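Local structure of virulent strain associated lipoprotein (Borreliella spielmanii A14S, 6FZZ) at residues 92-95 with 96-99; 154-157 with 158-162; 166-170 with 171-175; 190-193 with 194-198. The protein is a plasmid-encoded outer surface lipoprotein of the PFam54 family, probably involved in host colonisation, and, like its Borrelia burgdorferi relative BBE31, may bind glutathione. All coordinates share one frame; numbering follows the deposited sequence.

Contact 1. Residues 92-95 with 96-99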
loop_
_atom_site.group_PDB
_atom_site.type_symbol
_atom_site.label_atom_id
_atom_site.label_comp_id
_atom_site.label_asym_id
_atom_site.label_seq_id
_atom_site.Cartn_x
_atom_site.Cartn_y
_atom_site.Cartn_z
ATOM N N LEU A 92 2.942 -13.328 -4.561
ATOM C CA LEU A 92 1.567 -12.816 -4.517
ATOM C C LEU A 92 0.551 -13.910 -4.196
ATOM O O LEU A 92 -0.337 -13.733 -3.350
ATOM C CB LEU A 92 1.184 -12.123 -5.849
ATOM C CG LEU A 92 1.893 -10.808 -6.162
ATOM C CD1 LEU A 92 1.555 -10.278 -7.548
ATOM C CD2 LEU A 92 1.571 -9.758 -5.134
ATOM N N LYS A 93 0.652 -15.050 -4.890
ATOM C CA LYS A 93 -0.335 -16.116 -4.712
ATOM C C LYS A 93 -0.138 -16.703 -3.306
ATOM O O LYS A 93 -1.072 -17.004 -2.613
ATOM C CB LYS A 93 -0.150 -17.221 -5.802
ATOM C CG LYS A 93 -0.949 -18.497 -5.474
ATOM C CD LYS A 93 -0.425 -19.763 -6.156
ATOM C CE LYS A 93 -0.091 -19.552 -7.622
ATOM N NZ LYS A 93 0.015 -20.855 -8.345
ATOM N N ARG A 94 1.097 -16.880 -2.893
ATOM C CA ARG A 94 1.368 -17.437 -1.581
ATOM C C ARG A 94 0.910 -16.493 -0.471
ATOM O O ARG A 94 0.356 -16.942 0.500
ATOM C CB ARG A 94 2.858 -17.735 -1.449
ATOM C CG ARG A 94 3.349 -18.161 -0.086
ATOM C CD ARG A 94 2.545 -19.227 0.641
ATOM N NE ARG A 94 2.390 -20.475 -0.104
ATOM C CZ ARG A 94 1.780 -21.557 0.382
ATOM N NH1 ARG A 94 1.267 -21.551 1.609
ATOM N NH2 ARG A 94 1.682 -22.653 -0.361
ATOM N N PHE A 95 1.160 -15.192 -0.616
ATOM C CA PHE A 95 0.640 -14.246 0.342
ATOM C C PHE A 95 -0.869 -14.400 0.514
ATOM O O PHE A 95 -1.404 -14.436 1.626
ATOM C CB PHE A 95 0.965 -12.807 -0.086
ATOM C CG PHE A 95 0.552 -11.762 0.929
ATOM C CD1 PHE A 95 1.276 -11.583 2.108
ATOM C CD2 PHE A 95 -0.566 -10.961 0.702
ATOM C CE1 PHE A 95 0.853 -10.617 3.032
ATOM C CE2 PHE A 95 -0.957 -9.999 1.615
ATOM C CZ PHE A 95 -0.235 -9.812 2.744
ATOM N N SER A 96 -1.567 -14.453 -0.610
ATOM C CA SER A 96 -3.022 -14.578 -0.569
ATOM C C SER A 96 -3.449 -15.855 0.169
ATOM O O SER A 96 -4.370 -15.841 1.006
ATOM C CB SER A 96 -3.559 -14.508 -2.009
ATOM O OG SER A 96 -4.905 -14.829 -2.108
ATOM N N GLU A 97 -2.829 -16.979 -0.215
ATOM C CA GLU A 97 -3.028 -18.260 0.450
ATOM C C GLU A 97 -2.863 -18.170 1.965
ATOM O O GLU A 97 -3.766 -18.649 2.715
ATOM C CB GLU A 97 -2.073 -19.333 -0.141
ATOM C CG GLU A 97 -2.414 -19.604 -1.598
ATOM C CD GLU A 97 -1.421 -20.571 -2.273
ATOM O OE1 GLU A 97 -0.329 -20.814 -1.702
ATOM O OE2 GLU A 97 -1.726 -21.059 -3.389
ATOM N N ILE A 98 -1.792 -17.507 2.429
ATOM C CA ILE A 98 -1.506 -17.418 3.862
ATOM C C ILE A 98 -2.577 -16.605 4.594
ATOM O O ILE A 98 -3.048 -17.009 5.629
ATOM C CB ILE A 98 -0.143 -16.766 4.165
ATOM C CG1 ILE A 98 0.999 -17.673 3.743
ATOM C CG2 ILE A 98 0.033 -16.479 5.638
ATOM C CD1 ILE A 98 2.256 -16.866 3.554
ATOM N N ILE A 99 -2.968 -15.453 4.033
ATOM C CA ILE A 99 -4.021 -14.654 4.625
ATOM C C ILE A 99 -5.426 -15.336 4.654
ATOM O O ILE A 99 -6.143 -15.253 5.640
ATOM C CB ILE A 99 -4.077 -13.257 3.952
ATOM C CG1 ILE A 99 -2.679 -12.625 3.951
ATOM C CG2 ILE A 99 -5.111 -12.370 4.634
ATOM C CD1 ILE A 99 -2.055 -12.396 5.350
#
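Arg94 and Glu97, one turn apart on helix 89-102, form a salt bridge in which NH2 of Arg94 lies 3.0 Å from OE1 of Glu97. The oxygen stands over one face of the guanidinium, whose plane is turned 87° from that of the carboxylate, and no N-H points at it. The attraction is therefore one of charge alone. Arg94 reaches this place by folding back: its chain bends at chi2 (47°) and again at chi3 (57°), which lays CD 3.8 Å from CD1 of Ile98. The other oxygen of Glu97, OE2, is 3.3 Å from CD of Lys93, whose ammonium leads away from the carboxylate. A long, flexible charged chain suits Lys93, which faces solvent, whereas Arg94 is partly covered by Leu166 and Tyr169 of helix 138-170.

Along the backbone the helix satisfies its own polar atoms. The carbonyls of Leu92, Lys93, Arg94 and Phe95 accept from the amides of Ser96, Glu97, Ile98 and Ile99. Ser96 is buried, but its small OG finds a partner in the backbone N of Ala52. Phe95 and Ile99 bring no polar side-chain group into the interior: CG1 of Ile99 lies over the face of the Phe95 ring, 4.0 Å from its centroid, a CH-pi contact. Phe162 of helix 138-170 meets the same ring, and Ile108 of helix 105-126 packs on both residues.

With these four carbonyls and OG of Ser96 paired, burying them probably costs little, while the ion pair beside them is held by charge without directional bonds.

Contact 2. Residues 154-157 with 158-162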
loop_
_atom_site.group_PDB
_atom_site.type_symbol
_atom_site.label_atom_id
_atom_site.label_comp_id
_atom_site.label_asym_id
_atom_site.label_seq_id
_atom_site.Cartn_x
_atom_site.Cartn_y
_atom_site.Cartn_z
ATOM N N THR A 154 6.017 4.585 5.749
ATOM C CA THR A 154 4.908 3.746 6.296
ATOM C C THR A 154 4.675 2.598 5.373
ATOM O O THR A 154 4.531 1.456 5.794
ATOM C CB THR A 154 3.602 4.521 6.602
ATOM O OG1 THR A 154 2.976 5.035 5.388
ATOM C CG2 THR A 154 3.929 5.693 7.608
ATOM N N LYS A 155 4.662 2.893 4.084
ATOM C CA LYS A 155 4.425 1.866 3.100
ATOM C C LYS A 155 5.520 0.855 3.104
ATOM O O LYS A 155 5.259 -0.353 3.017
ATOM C CB LYS A 155 4.260 2.509 1.721
ATOM C CG LYS A 155 4.578 1.562 0.584
ATOM C CD LYS A 155 4.254 2.142 -0.780
ATOM C CE LYS A 155 4.454 0.996 -1.795
ATOM N NZ LYS A 155 3.895 1.351 -3.078
ATOM N N GLU A 156 6.762 1.341 3.150
ATOM C CA GLU A 156 7.958 0.480 3.166
ATOM C C GLU A 156 8.020 -0.486 4.397
ATOM O O GLU A 156 8.410 -1.642 4.264
ATOM C CB GLU A 156 9.206 1.340 3.131
ATOM C CG GLU A 156 10.469 0.568 3.422
ATOM C CD GLU A 156 11.687 1.272 2.912
ATOM O OE1 GLU A 156 11.775 2.522 3.121
ATOM O OE2 GLU A 156 12.548 0.569 2.319
ATOM N N ILE A 157 7.576 -0.011 5.558
ATOM C CA ILE A 157 7.441 -0.841 6.760
ATOM C C ILE A 157 6.427 -2.002 6.562
ATOM O O ILE A 157 6.739 -3.162 6.861
ATOM C CB ILE A 157 7.004 0.010 7.974
ATOM C CG1 ILE A 157 8.065 1.046 8.297
ATOM C CG2 ILE A 157 6.775 -0.849 9.222
ATOM C CD1 ILE A 157 9.484 0.530 8.227
ATOM N N ILE A 158 5.258 -1.676 6.019
ATOM C CA ILE A 158 4.260 -2.695 5.707
ATOM C C ILE A 158 4.732 -3.701 4.660
ATOM O O ILE A 158 4.574 -4.891 4.857
ATOM C CB ILE A 158 2.889 -2.073 5.383
ATOM C CG1 ILE A 158 2.315 -1.497 6.660
ATOM C CG2 ILE A 158 1.889 -3.098 4.799
ATOM C CD1 ILE A 158 2.763 -2.209 7.932
ATOM N N SER A 159 5.324 -3.199 3.575
ATOM C CA SER A 159 5.890 -4.052 2.558
ATOM C C SER A 159 6.896 -5.002 3.169
ATOM O O SER A 159 6.880 -6.212 2.838
ATOM C CB SER A 159 6.539 -3.227 1.364
ATOM O OG SER A 159 7.362 -4.102 0.644
ATOM N N LYS A 160 7.796 -4.503 4.023
ATOM C CA LYS A 160 8.728 -5.434 4.672
ATOM C C LYS A 160 8.052 -6.421 5.608
ATOM O O LYS A 160 8.502 -7.573 5.773
ATOM C CB LYS A 160 9.840 -4.702 5.404
ATOM C CG LYS A 160 10.737 -3.894 4.466
ATOM C CD LYS A 160 11.991 -3.443 5.197
ATOM C CE LYS A 160 12.831 -2.519 4.332
ATOM N NZ LYS A 160 13.472 -1.493 5.194
ATOM N N THR A 161 7.019 -5.967 6.291
ATOM C CA THR A 161 6.287 -6.863 7.193
ATOM C C THR A 161 5.704 -8.030 6.399
ATOM O O THR A 161 5.797 -9.156 6.831
ATOM C CB THR A 161 5.203 -6.086 7.979
ATOM O OG1 THR A 161 5.866 -5.039 8.711
ATOM C CG2 THR A 161 4.419 -6.985 8.980
ATOM N N PHE A 162 5.129 -7.743 5.242
ATOM C CA PHE A 162 4.523 -8.785 4.392
ATOM C C PHE A 162 5.578 -9.724 3.783
ATOM O O PHE A 162 5.361 -10.956 3.710
ATOM C CB PHE A 162 3.706 -8.168 3.320
ATOM C CG PHE A 162 2.442 -7.512 3.799
ATOM C CD1 PHE A 162 1.885 -7.784 5.053
ATOM C CD2 PHE A 162 1.801 -6.634 2.960
ATOM C CE1 PHE A 162 0.661 -7.186 5.437
ATOM C CE2 PHE A 162 0.622 -6.019 3.324
ATOM C CZ PHE A 162 0.050 -6.289 4.575
#
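Two turns of the long helix 138-170, in the all-helical C-terminal part of the lipoprotein, supply the contact, and its sharpest feature is a threonine hydroxyl turned back onto the helix backbone. OG1 of Thr161 donates to O of Ile157 at 2.8 Å, beside the ordinary bond from N of Thr161 to the same oxygen at 2.9 Å. The two donors arrive from opposite faces of the carbonyl plane, with OG1 39° out of it. What permits this is the first torsion of Thr161 (chi1 -58°), which sets OG1 beside its own backbone N and within reach of the preceding turn. Threonine suits the place because it settles its hydroxyl locally and still offers the methyl CG2 to a neighbouring helix.

The preceding carbonyls, of Thr154, Lys155 and Glu156, accept from the amides of Ile158, Ser159 and Lys160. On the solvent side Glu156 and Lys160 run alongside each other in the same direction. Their salt bridge is long, 3.7 Å from OE2 of Glu156 to NZ of Lys160, and the carbon chains add some contact, with CG of Glu156 4.0 Å from CE of Lys160. Such a pair keeps both charges in solvent and ties them only loosely.

Lys155 sends its ammonium elsewhere, to a salt bridge with Glu116 and hydrogen bonds to O of Gly82 and OH of Tyr36. Ile158 lies against Leu115 of helix 105-126 and Ile83 of helix 71-83, while Thr161 meets Ile190 of helix 180-209, so the inward side of these turns is wedged among three helices.

Contact 3. Residues 166-170 with 171-175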
loop_
_atom_site.group_PDB
_atom_site.type_symbol
_atom_site.label_atom_id
_atom_site.label_comp_id
_atom_site.label_asym_id
_atom_site.label_seq_id
_atom_site.Cartn_x
_atom_site.Cartn_y
_atom_site.Cartn_z
ATOM N N LEU A 166 6.083 -13.925 4.586
ATOM C CA LEU A 166 6.310 -15.036 3.619
ATOM C C LEU A 166 7.516 -15.908 4.033
ATOM O O LEU A 166 7.470 -17.120 3.928
ATOM C CB LEU A 166 6.567 -14.526 2.211
ATOM C CG LEU A 166 5.383 -13.825 1.570
ATOM C CD1 LEU A 166 5.883 -13.283 0.250
ATOM C CD2 LEU A 166 4.265 -14.822 1.379
ATOM N N LEU A 167 8.546 -15.293 4.580
ATOM C CA LEU A 167 9.737 -16.081 5.011
ATOM C C LEU A 167 9.441 -16.873 6.267
ATOM O O LEU A 167 9.812 -18.048 6.359
ATOM C CB LEU A 167 10.930 -15.157 5.256
ATOM C CG LEU A 167 11.384 -14.264 4.075
ATOM C CD1 LEU A 167 12.703 -13.548 4.386
ATOM C CD2 LEU A 167 11.539 -15.028 2.783
ATOM N N ASP A 168 8.777 -16.229 7.239
ATOM C CA ASP A 168 8.416 -16.881 8.499
ATOM C C ASP A 168 7.541 -18.060 8.314
ATOM O O ASP A 168 7.634 -19.061 9.074
ATOM C CB ASP A 168 7.729 -15.918 9.457
ATOM C CG ASP A 168 8.713 -14.899 10.020
ATOM O OD1 ASP A 168 9.903 -15.162 9.873
ATOM O OD2 ASP A 168 8.328 -13.859 10.564
ATOM N N TYR A 169 6.603 -17.923 7.376
ATOM C CA TYR A 169 5.738 -19.042 7.021
ATOM C C TYR A 169 6.460 -20.265 6.376
ATOM O O TYR A 169 6.280 -21.434 6.790
ATOM C CB TYR A 169 4.636 -18.557 6.110
ATOM C CG TYR A 169 3.589 -19.593 5.927
ATOM C CD1 TYR A 169 2.601 -19.764 6.859
ATOM C CD2 TYR A 169 3.581 -20.407 4.792
ATOM C CE1 TYR A 169 1.641 -20.748 6.686
ATOM C CE2 TYR A 169 2.645 -21.406 4.633
ATOM C CZ TYR A 169 1.683 -21.569 5.594
ATOM O OH TYR A 169 0.708 -22.531 5.421
ATOM N N GLN A 170 7.147 -19.993 5.281
ATOM C CA GLN A 170 8.024 -20.972 4.656
ATOM C C GLN A 170 8.944 -21.694 5.693
ATOM O O GLN A 170 9.019 -22.890 5.679
ATOM C CB GLN A 170 8.821 -20.276 3.545
ATOM C CG GLN A 170 10.102 -20.963 3.123
ATOM C CD GLN A 170 11.259 -19.987 2.930
ATOM O OE1 GLN A 170 11.675 -19.302 3.868
ATOM N NE2 GLN A 170 11.804 -19.944 1.722
ATOM N N ASP A 171 9.587 -20.968 6.593
ATOM C CA ASP A 171 10.382 -21.563 7.670
ATOM C C ASP A 171 9.641 -22.143 8.864
ATOM O O ASP A 171 10.285 -22.700 9.750
ATOM C CB ASP A 171 11.322 -20.526 8.257
ATOM C CG ASP A 171 12.390 -20.112 7.294
ATOM O OD1 ASP A 171 12.478 -20.734 6.233
ATOM O OD2 ASP A 171 13.123 -19.137 7.590
ATOM N N ASP A 172 8.324 -21.979 8.934
ATOM C CA ASP A 172 7.559 -22.386 10.093
ATOM C C ASP A 172 8.051 -21.728 11.388
ATOM O O ASP A 172 8.008 -22.347 12.460
ATOM C CB ASP A 172 7.541 -23.935 10.195
ATOM C CG ASP A 172 6.429 -24.488 11.090
ATOM O OD1 ASP A 172 5.315 -23.917 11.261
ATOM O OD2 ASP A 172 6.678 -25.583 11.620
ATOM N N ASN A 173 8.438 -20.457 11.320
ATOM C CA ASN A 173 8.783 -19.732 12.549
ATOM C C ASN A 173 7.620 -19.613 13.492
ATOM O O ASN A 173 6.493 -19.227 13.093
ATOM C CB ASN A 173 9.361 -18.354 12.277
ATOM C CG ASN A 173 10.759 -18.419 11.710
ATOM O OD1 ASN A 173 11.367 -19.485 11.644
ATOM N ND2 ASN A 173 11.268 -17.282 11.286
ATOM N N ASN A 174 7.883 -20.008 14.743
ATOM C CA ASN A 174 6.887 -19.967 15.791
ATOM C C ASN A 174 5.700 -20.878 15.477
ATOM O O ASN A 174 4.600 -20.684 16.013
ATOM C CB ASN A 174 6.454 -18.512 16.057
ATOM C CG ASN A 174 7.456 -17.754 16.931
ATOM O OD1 ASN A 174 7.519 -17.995 18.132
ATOM N ND2 ASN A 174 8.236 -16.839 16.338
ATOM N N SER A 175 5.942 -21.896 14.638
ATOM C CA SER A 175 4.937 -22.914 14.280
ATOM C C SER A 175 3.773 -22.357 13.483
ATOM O O SER A 175 2.703 -22.963 13.470
ATOM C CB SER A 175 4.362 -23.657 15.518
ATOM O OG SER A 175 5.344 -23.893 16.507
#
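Asp168 and Asn173 meet across the end of helix 138-170 with their side chains at about a right angle, the carboxylate and amide planes turned 44° apart. ND2 of Asn173 donates to OD1 of Asp168 at 2.9 Å, but the bond is bent: the amide comes in from above the carboxylate plane, and the N-H...O angle is 131°. The first torsion of Asp168 sets CG beside its backbone N, which puts OD1 where ND2 of Asn173 can meet it. The same OD1 also accepts from NE2 of Gln164, one turn earlier.

The chain reverses here through a Schellman motif. Asp172, with positive phi (57°), leaves the helix; its N reaches O of Tyr169 at 3.0 Å, from well above the carbonyl plane, while N of Asn173 binds O of Asp168 at 2.8 Å. Before them, N of Asp171 still makes a regular helical bond to O of Leu167. An asparagine just beyond the turn suits its place, since its amide can donate to the aspartate of the last turn.

The exposed side chains of Gln170 and Asp171 run side by side. That of Asp172 points away from the helix end, and its OD1 accepts from N of Ala178 in the loop leading to helix 180-209.

Contact 4. Residues 190-193 with 194-198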
loop_
_atom_site.group_PDB
_atom_site.type_symbol
_atom_site.label_atom_id
_atom_site.label_comp_id
_atom_site.label_asym_id
_atom_site.label_seq_id
_atom_site.Cartn_x
_atom_site.Cartn_y
_atom_site.Cartn_z
ATOM N N ILE A 190 -0.003 -8.593 13.004
ATOM C CA ILE A 190 0.279 -7.829 11.774
ATOM C C ILE A 190 -0.843 -6.830 11.499
ATOM O O ILE A 190 -0.553 -5.641 11.166
ATOM C CB ILE A 190 0.570 -8.763 10.599
ATOM C CG1 ILE A 190 1.844 -9.531 10.890
ATOM C CG2 ILE A 190 0.731 -8.001 9.303
ATOM C CD1 ILE A 190 2.175 -10.611 9.871
ATOM N N VAL A 191 -2.101 -7.262 11.684
ATOM C CA VAL A 191 -3.234 -6.383 11.474
ATOM C C VAL A 191 -3.090 -5.162 12.378
ATOM O O VAL A 191 -3.188 -4.034 11.932
ATOM C CB VAL A 191 -4.592 -7.083 11.668
ATOM C CG1 VAL A 191 -5.748 -6.084 11.687
ATOM C CG2 VAL A 191 -4.817 -8.023 10.545
ATOM N N LYS A 192 -2.781 -5.399 13.633
ATOM C CA LYS A 192 -2.487 -4.308 14.569
ATOM C C LYS A 192 -1.391 -3.324 14.099
ATOM O O LYS A 192 -1.608 -2.124 14.100
ATOM C CB LYS A 192 -2.127 -4.868 15.949
ATOM C CG LYS A 192 -2.597 -3.959 17.085
ATOM C CD LYS A 192 -4.027 -3.454 16.945
ATOM C CE LYS A 192 -4.407 -2.476 18.061
ATOM N NZ LYS A 192 -3.724 -1.143 17.946
ATOM N N GLN A 193 -0.239 -3.838 13.692
ATOM C CA GLN A 193 0.790 -3.033 13.101
ATOM C C GLN A 193 0.386 -2.282 11.811
ATOM O O GLN A 193 0.750 -1.109 11.666
ATOM C CB GLN A 193 2.041 -3.863 12.880
ATOM C CG GLN A 193 2.757 -4.217 14.169
ATOM C CD GLN A 193 3.407 -3.001 14.853
ATOM O OE1 GLN A 193 2.758 -1.969 15.090
ATOM N NE2 GLN A 193 4.692 -3.129 15.203
ATOM N N ILE A 194 -0.374 -2.921 10.919
ATOM C CA ILE A 194 -0.753 -2.272 9.661
ATOM C C ILE A 194 -1.658 -1.160 10.025
ATOM O O ILE A 194 -1.598 -0.125 9.397
ATOM C CB ILE A 194 -1.534 -3.135 8.653
ATOM C CG1 ILE A 194 -0.774 -4.329 8.187
ATOM C CG2 ILE A 194 -1.853 -2.350 7.351
ATOM C CD1 ILE A 194 -1.736 -5.198 7.420
ATOM N N LYS A 195 -2.572 -1.400 10.978
ATOM C CA LYS A 195 -3.612 -0.453 11.300
ATOM C C LYS A 195 -2.973 0.816 11.905
ATOM O O LYS A 195 -3.405 1.919 11.583
ATOM C CB LYS A 195 -4.610 -1.069 12.279
ATOM C CG LYS A 195 -5.799 -0.191 12.591
ATOM C CD LYS A 195 -6.737 -0.120 11.392
ATOM C CE LYS A 195 -7.950 0.733 11.636
ATOM N NZ LYS A 195 -7.738 2.170 11.356
ATOM N N GLU A 196 -1.905 0.652 12.668
ATOM C CA GLU A 196 -1.207 1.803 13.198
ATOM C C GLU A 196 -0.550 2.620 12.099
ATOM O O GLU A 196 -0.588 3.847 12.138
ATOM C CB GLU A 196 -0.155 1.412 14.230
ATOM C CG GLU A 196 -0.825 0.896 15.507
ATOM C CD GLU A 196 0.116 0.766 16.677
ATOM O OE1 GLU A 196 1.367 0.776 16.494
ATOM O OE2 GLU A 196 -0.420 0.681 17.797
ATOM N N LYS A 197 0.092 1.933 11.166
ATOM C CA LYS A 197 0.786 2.601 10.078
ATOM C C LYS A 197 -0.252 3.237 9.166
ATOM O O LYS A 197 -0.019 4.295 8.607
ATOM C CB LYS A 197 1.644 1.600 9.311
ATOM C CG LYS A 197 2.859 1.091 10.080
ATOM C CD LYS A 197 3.900 2.172 10.260
ATOM C CE LYS A 197 4.699 1.969 11.538
ATOM N NZ LYS A 197 5.313 3.280 11.875
ATOM N N GLN A 198 -1.416 2.620 9.046
ATOM C CA GLN A 198 -2.469 3.159 8.232
ATOM C C GLN A 198 -2.995 4.472 8.816
ATOM O O GLN A 198 -3.204 5.457 8.101
ATOM C CB GLN A 198 -3.638 2.202 8.092
ATOM C CG GLN A 198 -4.828 2.839 7.370
ATOM C CD GLN A 198 -5.944 3.253 8.304
ATOM O OE1 GLN A 198 -6.300 2.498 9.205
ATOM N NE2 GLN A 198 -6.454 4.463 8.142
#
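N of Ile194 binds O of Ile190 at 2.7 Å, the shortest of the helical bonds that tie 190-193 to 194-198 on helix 180-209; the amides of Lys195, Glu196 and Lys197 likewise bind the carbonyls of Val191, Lys192 and Gln193. Within 194-198, NZ of Lys195 donates to OE1 of Gln198 at 2.6 Å, in the carbonyl plane. The same ammonium has a salt bridge to Glu199, and Lys197 pairs with Glu200.

Lys192 and Glu196, on the solvent side, form only a long salt bridge, NZ of Lys192 standing 3.8 Å from OE2 of Glu196. The lysine chain is bent at chi2 (46°) and chi4 (71°), which brings the ammonium forward to the glutamate one turn on; at this distance the attraction is weak.

On the inward side CG2 of Ile190 rests 4.1 Å from CG1 of Ile194. These branched, apolar chains fill the seam with helix 138-170, where both touch Phe162, and Ile194 also reaches Thr111 and Ser112 of helix 105-126.

Apolar residues inside and charged and polar residues outside accord with the coiled coil predicted for this region: burial of isoleucine probably supplies most of the cohesion, and the long surface ion pair adds little to it.

The four contacts lie on three helices and the loop that follows helix 138-170, and Phe162 joins three of them. Its CG lies 3.6 Å from CE1 of Phe95, bringing contact 2 against contact 1, and its CZ lies 3.5 Å from CD1 of Ile194 in contact 4. The centres of contacts 2 and 4 are about 10 Å apart. Contacts 1 and 4 do not touch, their nearest atoms being about 6 Å apart. Contact 3 ends the helix that carries contact 2 and leans on contact 1, CE2 of Tyr169 lying 3.3 Å from NH1 of Arg94. Near contact 2, a tetraethylene glycol, probably from the crystallisation liquor, lies about 3 Å from the side chain of Lys155.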